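PDB 5J7O: major capsid protein from Faustovirus, which forms, as a trimer of double jelly-roll subunits, what is probably the main building block of the icosahedral capsid of this large DNA virus. Local coordinates for residues B[440-454]-B[606-618]. Sequence-based numbering, arbitrary orientation.
Sequences LKWPVEFIYLGLRPA and PCDLISIAKCINF
Lys614 lies beside Phe446 where the chain turns a corner at Glu445 as it runs into strand 446-453, antiparallel to strand 607-618: a worked example of a lysine whose first methylenes do the touching. Lys614 CB makes an off-centre CH-pi contact with the Phe446 ring, 4.3 Å from its centroid. Placed anti to the carbonyl carbon (chi1 -68°), Lys614 CG comes 3.5 Å from Phe446 CE2 and meets Tyr448 CE1 at 3.9 Å. Beyond CG the chain curls back at each torsion, and Lys614 NZ ends 5.6 Å from Glu445 OE1, too far for a salt bridge; Glu445 pairs with Arg419. Both backbone polar groups of Lys614 turn to the 440-454 chain: its O accepts from Glu445 N and its N donates to Phe446 O, consistent with a beta bulge that sets two residues opposite one. Past the bulge, paired bonds join Tyr448 to Ile612, Gly450 to Ile610 and Arg452 to Asp608. On the other face, Ala613 CB fits between Leu440 CD2 (3.5 Å) and Ile447 CG1 (3.6 Å), and Leu451 CD1 reaches Leu609 CD1 (3.7 Å). This face packs on strand 592-597, inside the C-terminal jelly roll, where the strands form the middle pair of the BIDG sheet. The chemistry divides: backbone bonds set the register, apolar groups fill the sandwich, and the carboxylates of Glu445 and Asp608 tie the pair to Arg419 and Arg427 of strand 415-428.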
loop_
_atom_site.group_PDB
_atom_site.type_symbol
_atom_site.label_atom_id
_atom_site.label_comp_id
_atom_site.label_asym_id
_atom_site.label_seq_id
_atom_site.Cartn_x
_atom_site.Cartn_y
_atom_site.Cartn_z
ATOM N N LEU B 440 2.263 4.858 36.974
ATOM C CA LEU B 440 1.437 6.026 36.694
ATOM C C LEU B 440 1.384 6.944 37.909
ATOM O O LEU B 440 0.911 6.545 38.979
ATOM C CB LEU B 440 0.035 5.586 36.282
ATOM C CG LEU B 440 0.027 4.656 35.067
ATOM C CD1 LEU B 440 -1.388 4.392 34.578
ATOM C CD2 LEU B 440 0.879 5.251 33.964
ATOM N N LYS B 441 1.869 8.177 37.739
ATOM C CA LYS B 441 1.835 9.187 38.787
ATOM C C LYS B 441 1.143 10.479 38.381
ATOM O O LYS B 441 0.768 11.257 39.266
ATOM C CB LYS B 441 3.260 9.541 39.249
ATOM C CG LYS B 441 3.861 8.593 40.274
ATOM C CD LYS B 441 4.450 7.354 39.623
ATOM C CE LYS B 441 5.225 6.525 40.633
ATOM N NZ LYS B 441 5.897 5.361 39.995
ATOM N N TRP B 442 0.959 10.727 37.093
ATOM C CA TRP B 442 0.519 12.007 36.557
ATOM C C TRP B 442 -0.675 11.788 35.646
ATOM O O TRP B 442 -1.030 10.646 35.338
ATOM C CB TRP B 442 1.686 12.668 35.802
ATOM C CG TRP B 442 2.869 12.910 36.687
ATOM C CD1 TRP B 442 2.845 13.233 38.013
ATOM C CD2 TRP B 442 4.250 12.821 36.320
ATOM N NE1 TRP B 442 4.125 13.362 38.491
ATOM C CE2 TRP B 442 5.007 13.114 37.473
ATOM C CE3 TRP B 442 4.922 12.529 35.129
ATOM C CZ2 TRP B 442 6.400 13.122 37.469
ATOM C CZ3 TRP B 442 6.305 12.537 35.128
ATOM C CH2 TRP B 442 7.029 12.832 36.290
ATOM N N PRO B 443 -1.345 12.863 35.216
ATOM C CA PRO B 443 -2.485 12.692 34.303
ATOM C C PRO B 443 -2.077 11.940 33.046
ATOM O O PRO B 443 -1.040 12.220 32.444
ATOM C CB PRO B 443 -2.905 14.130 33.988
ATOM C CG PRO B 443 -2.482 14.899 35.166
ATOM C CD PRO B 443 -1.200 14.273 35.625
ATOM N N VAL B 444 -2.906 10.977 32.655
ATOM C CA VAL B 444 -2.618 10.089 31.535
ATOM C C VAL B 444 -3.538 10.443 30.377
ATOM O O VAL B 444 -4.763 10.492 30.540
ATOM C CB VAL B 444 -2.781 8.612 31.932
ATOM C CG1 VAL B 444 -2.516 7.713 30.735
ATOM C CG2 VAL B 444 -1.851 8.268 33.085
ATOM N N GLU B 445 -2.945 10.691 29.208
ATOM C CA GLU B 445 -3.727 10.905 27.995
ATOM C C GLU B 445 -4.195 9.581 27.403
ATOM O O GLU B 445 -5.381 9.411 27.100
ATOM C CB GLU B 445 -2.905 11.680 26.965
ATOM C CG GLU B 445 -2.729 13.154 27.263
ATOM C CD GLU B 445 -2.040 13.887 26.128
ATOM O OE1 GLU B 445 -0.933 13.464 25.732
ATOM O OE2 GLU B 445 -2.611 14.875 25.622
ATOM N N PHE B 446 -3.273 8.640 27.224
ATOM C CA PHE B 446 -3.601 7.330 26.679
ATOM C C PHE B 446 -2.493 6.355 27.054
ATOM O O PHE B 446 -1.457 6.740 27.602
ATOM C CB PHE B 446 -3.807 7.384 25.161
ATOM C CG PHE B 446 -2.814 8.251 24.442
ATOM C CD1 PHE B 446 -3.107 9.577 24.164
ATOM C CD2 PHE B 446 -1.594 7.740 24.033
ATOM C CE1 PHE B 446 -2.198 10.378 23.501
ATOM C CE2 PHE B 446 -0.682 8.537 23.366
ATOM C CZ PHE B 446 -0.986 9.857 23.101
ATOM N N ILE B 447 -2.730 5.078 26.756
ATOM C CA ILE B 447 -1.833 3.995 27.146
ATOM C C ILE B 447 -1.717 3.007 25.993
ATOM O O ILE B 447 -2.731 2.507 25.495
ATOM C CB ILE B 447 -2.327 3.268 28.416
ATOM C CG1 ILE B 447 -2.438 4.237 29.594
ATOM C CG2 ILE B 447 -1.407 2.106 28.762
ATOM C CD1 ILE B 447 -2.992 3.611 30.857
ATOM N N TYR B 448 -0.485 2.720 25.574
ATOM C CA TYR B 448 -0.236 1.623 24.649
ATOM C C TYR B 448 -0.168 0.318 25.435
ATOM O O TYR B 448 0.506 0.244 26.467
ATOM C CB TYR B 448 1.066 1.840 23.877
ATOM C CG TYR B 448 1.203 3.187 23.200
ATOM C CD1 TYR B 448 2.000 4.183 23.752
ATOM C CD2 TYR B 448 0.557 3.458 22.000
ATOM C CE1 TYR B 448 2.140 5.412 23.136
ATOM C CE2 TYR B 448 0.690 4.687 21.376
ATOM C CZ TYR B 448 1.484 5.660 21.949
ATOM O OH TYR B 448 1.623 6.884 21.336
ATOM N N LEU B 449 -0.863 -0.711 24.952
ATOM C CA LEU B 449 -0.983 -1.965 25.684
ATOM C C LEU B 449 -0.639 -3.148 24.790
ATOM O O LEU B 449 -0.897 -3.136 23.582
ATOM C CB LEU B 449 -2.397 -2.145 26.257
ATOM C CG LEU B 449 -2.622 -3.377 27.138
ATOM C CD1 LEU B 449 -1.752 -3.313 28.385
ATOM C CD2 LEU B 449 -4.090 -3.531 27.507
ATOM N N GLY B 450 -0.054 -4.172 25.404
ATOM C CA GLY B 450 0.242 -5.409 24.710
ATOM C C GLY B 450 0.610 -6.496 25.694
ATOM O O GLY B 450 1.040 -6.224 26.820
ATOM N N LEU B 451 0.424 -7.740 25.252
ATOM C CA LEU B 451 0.784 -8.931 26.026
ATOM C C LEU B 451 1.699 -9.765 25.134
ATOM O O LEU B 451 1.238 -10.632 24.388
ATOM C CB LEU B 451 -0.458 -9.706 26.466
ATOM C CG LEU B 451 -0.255 -10.874 27.436
ATOM C CD1 LEU B 451 0.412 -10.407 28.720
ATOM C CD2 LEU B 451 -1.578 -11.558 27.740
ATOM N N ARG B 452 3.000 -9.494 25.213
ATOM C CA ARG B 452 3.963 -10.066 24.283
ATOM C C ARG B 452 4.495 -11.388 24.822
ATOM O O ARG B 452 5.008 -11.421 25.948
ATOM C CB ARG B 452 5.113 -9.101 24.053
ATOM C CG ARG B 452 6.280 -9.696 23.288
ATOM C CD ARG B 452 7.599 -9.182 23.834
ATOM N NE ARG B 452 8.143 -8.078 23.052
ATOM C CZ ARG B 452 9.183 -7.343 23.431
ATOM N NH1 ARG B 452 9.782 -7.589 24.588
ATOM N NH2 ARG B 452 9.620 -6.362 22.656
ATOM N N PRO B 453 4.401 -12.483 24.067
ATOM C CA PRO B 453 4.957 -13.755 24.543
ATOM C C PRO B 453 6.459 -13.649 24.758
ATOM O O PRO B 453 7.180 -13.053 23.954
ATOM C CB PRO B 453 4.619 -14.737 23.414
ATOM C CG PRO B 453 3.502 -14.091 22.657
ATOM C CD PRO B 453 3.751 -12.618 22.753
ATOM N N ALA B 454 6.926 -14.238 25.863
ATOM C CA ALA B 454 8.343 -14.165 26.203
ATOM C C ALA B 454 9.218 -14.794 25.127
ATOM O O ALA B 454 10.370 -14.382 24.944
ATOM C CB ALA B 454 8.596 -14.840 27.551
ATOM N N PRO B 606 4.574 -18.055 28.996
ATOM C CA PRO B 606 4.637 -16.794 29.743
ATOM C C PRO B 606 4.678 -15.597 28.807
ATOM O O PRO B 606 5.308 -15.633 27.747
ATOM C CB PRO B 606 5.936 -16.921 30.550
ATOM C CG PRO B 606 6.756 -17.906 29.791
ATOM C CD PRO B 606 5.781 -18.875 29.191
ATOM N N CYS B 607 3.991 -14.530 29.209
ATOM C CA CYS B 607 3.912 -13.310 28.424
ATOM C C CYS B 607 4.176 -12.107 29.318
ATOM O O CYS B 607 4.049 -12.176 30.544
ATOM C CB CYS B 607 2.543 -13.163 27.744
ATOM S SG CYS B 607 2.067 -14.545 26.682
ATOM N N ASP B 608 4.547 -10.998 28.686
ATOM C CA ASP B 608 4.826 -9.744 29.373
ATOM C C ASP B 608 3.730 -8.743 29.035
ATOM O O ASP B 608 3.557 -8.380 27.867
ATOM C CB ASP B 608 6.195 -9.193 28.972
ATOM C CG ASP B 608 7.335 -10.104 29.382
ATOM O OD1 ASP B 608 7.232 -10.745 30.448
ATOM O OD2 ASP B 608 8.335 -10.178 28.637
ATOM N N LEU B 609 2.993 -8.300 30.052
ATOM C CA LEU B 609 1.970 -7.275 29.858
ATOM C C LEU B 609 2.663 -5.920 29.823
ATOM O O LEU B 609 3.066 -5.384 30.858
ATOM C CB LEU B 609 0.918 -7.331 30.958
ATOM C CG LEU B 609 -0.317 -6.482 30.644
ATOM C CD1 LEU B 609 -1.114 -7.101 29.504
ATOM C CD2 LEU B 609 -1.187 -6.283 31.872
ATOM N N ILE B 610 2.803 -5.363 28.625
ATOM C CA ILE B 610 3.520 -4.114 28.408
ATOM C C ILE B 610 2.511 -2.975 28.402
ATOM O O ILE B 610 1.566 -2.974 27.602
ATOM C CB ILE B 610 4.323 -4.153 27.100
ATOM C CG1 ILE B 610 5.272 -5.354 27.103
ATOM C CG2 ILE B 610 5.088 -2.856 26.904
ATOM C CD1 ILE B 610 5.953 -5.597 25.778
ATOM N N SER B 611 2.707 -2.005 29.293
ATOM C CA SER B 611 1.825 -0.847 29.415
ATOM C C SER B 611 2.682 0.411 29.430
ATOM O O SER B 611 3.453 0.630 30.369
ATOM C CB SER B 611 0.966 -0.938 30.676
ATOM O OG SER B 611 0.340 0.302 30.958
ATOM N N ILE B 612 2.545 1.233 28.393
ATOM C CA ILE B 612 3.333 2.448 28.228
ATOM C C ILE B 612 2.361 3.609 28.085
ATOM O O ILE B 612 1.711 3.760 27.042
ATOM C CB ILE B 612 4.269 2.365 27.016
ATOM C CG1 ILE B 612 5.220 1.178 27.167
ATOM C CG2 ILE B 612 5.046 3.663 26.852
ATOM C CD1 ILE B 612 6.077 0.937 25.958
ATOM N N ALA B 613 2.262 4.429 29.123
ATOM C CA ALA B 613 1.346 5.558 29.129
ATOM C C ALA B 613 2.068 6.844 28.755
ATOM O O ALA B 613 3.257 7.019 29.036
ATOM C CB ALA B 613 0.690 5.721 30.499
ATOM N N LYS B 614 1.331 7.744 28.111
ATOM C CA LYS B 614 1.803 9.089 27.809
ATOM C C LYS B 614 1.161 10.041 28.810
ATOM O O LYS B 614 -0.049 10.286 28.755
ATOM C CB LYS B 614 1.467 9.480 26.373
ATOM C CG LYS B 614 2.233 8.690 25.326
ATOM C CD LYS B 614 3.725 8.942 25.438
ATOM C CE LYS B 614 4.060 10.395 25.154
ATOM N NZ LYS B 614 3.612 10.809 23.797
ATOM N N CYS B 615 1.967 10.569 29.723
ATOM C CA CYS B 615 1.477 11.418 30.796
ATOM C C CYS B 615 1.758 12.886 30.500
ATOM O O CYS B 615 2.557 13.231 29.627
ATOM C CB CYS B 615 2.112 11.020 32.131
ATOM S SG CYS B 615 1.783 9.314 32.629
ATOM N N ILE B 616 1.079 13.753 31.246
ATOM C CA ILE B 616 1.234 15.198 31.138
ATOM C C ILE B 616 2.022 15.687 32.342
ATOM O O ILE B 616 1.687 15.357 33.487
ATOM C CB ILE B 616 -0.127 15.912 31.054
ATOM C CG1 ILE B 616 -0.797 15.640 29.707
ATOM C CG2 ILE B 616 0.038 17.408 31.277
ATOM C CD1 ILE B 616 -2.129 16.341 29.540
ATOM N N ASN B 617 3.068 16.466 32.086
ATOM C CA ASN B 617 3.787 17.162 33.142
ATOM C C ASN B 617 4.063 18.580 32.659
ATOM O O ASN B 617 3.518 19.030 31.646
ATOM C CB ASN B 617 5.065 16.407 33.533
ATOM C CG ASN B 617 5.527 16.737 34.942
ATOM O OD1 ASN B 617 5.370 17.865 35.410
ATOM N ND2 ASN B 617 6.091 15.753 35.626
ATOM N N PHE B 618 4.916 19.294 33.389
ATOM C CA PHE B 618 5.153 20.707 33.140
ATOM C C PHE B 618 6.641 20.993 33.283
ATOM O O PHE B 618 7.398 20.192 33.835
ATOM C CB PHE B 618 4.330 21.579 34.098
ATOM C CG PHE B 618 2.926 21.081 34.308
ATOM C CD1 PHE B 618 1.895 21.510 33.491
ATOM C CD2 PHE B 618 2.639 20.170 35.312
ATOM C CE1 PHE B 618 0.606 21.048 33.672
ATOM C CE2 PHE B 618 1.353 19.700 35.495
ATOM C CZ PHE B 618 0.334 20.143 34.675
#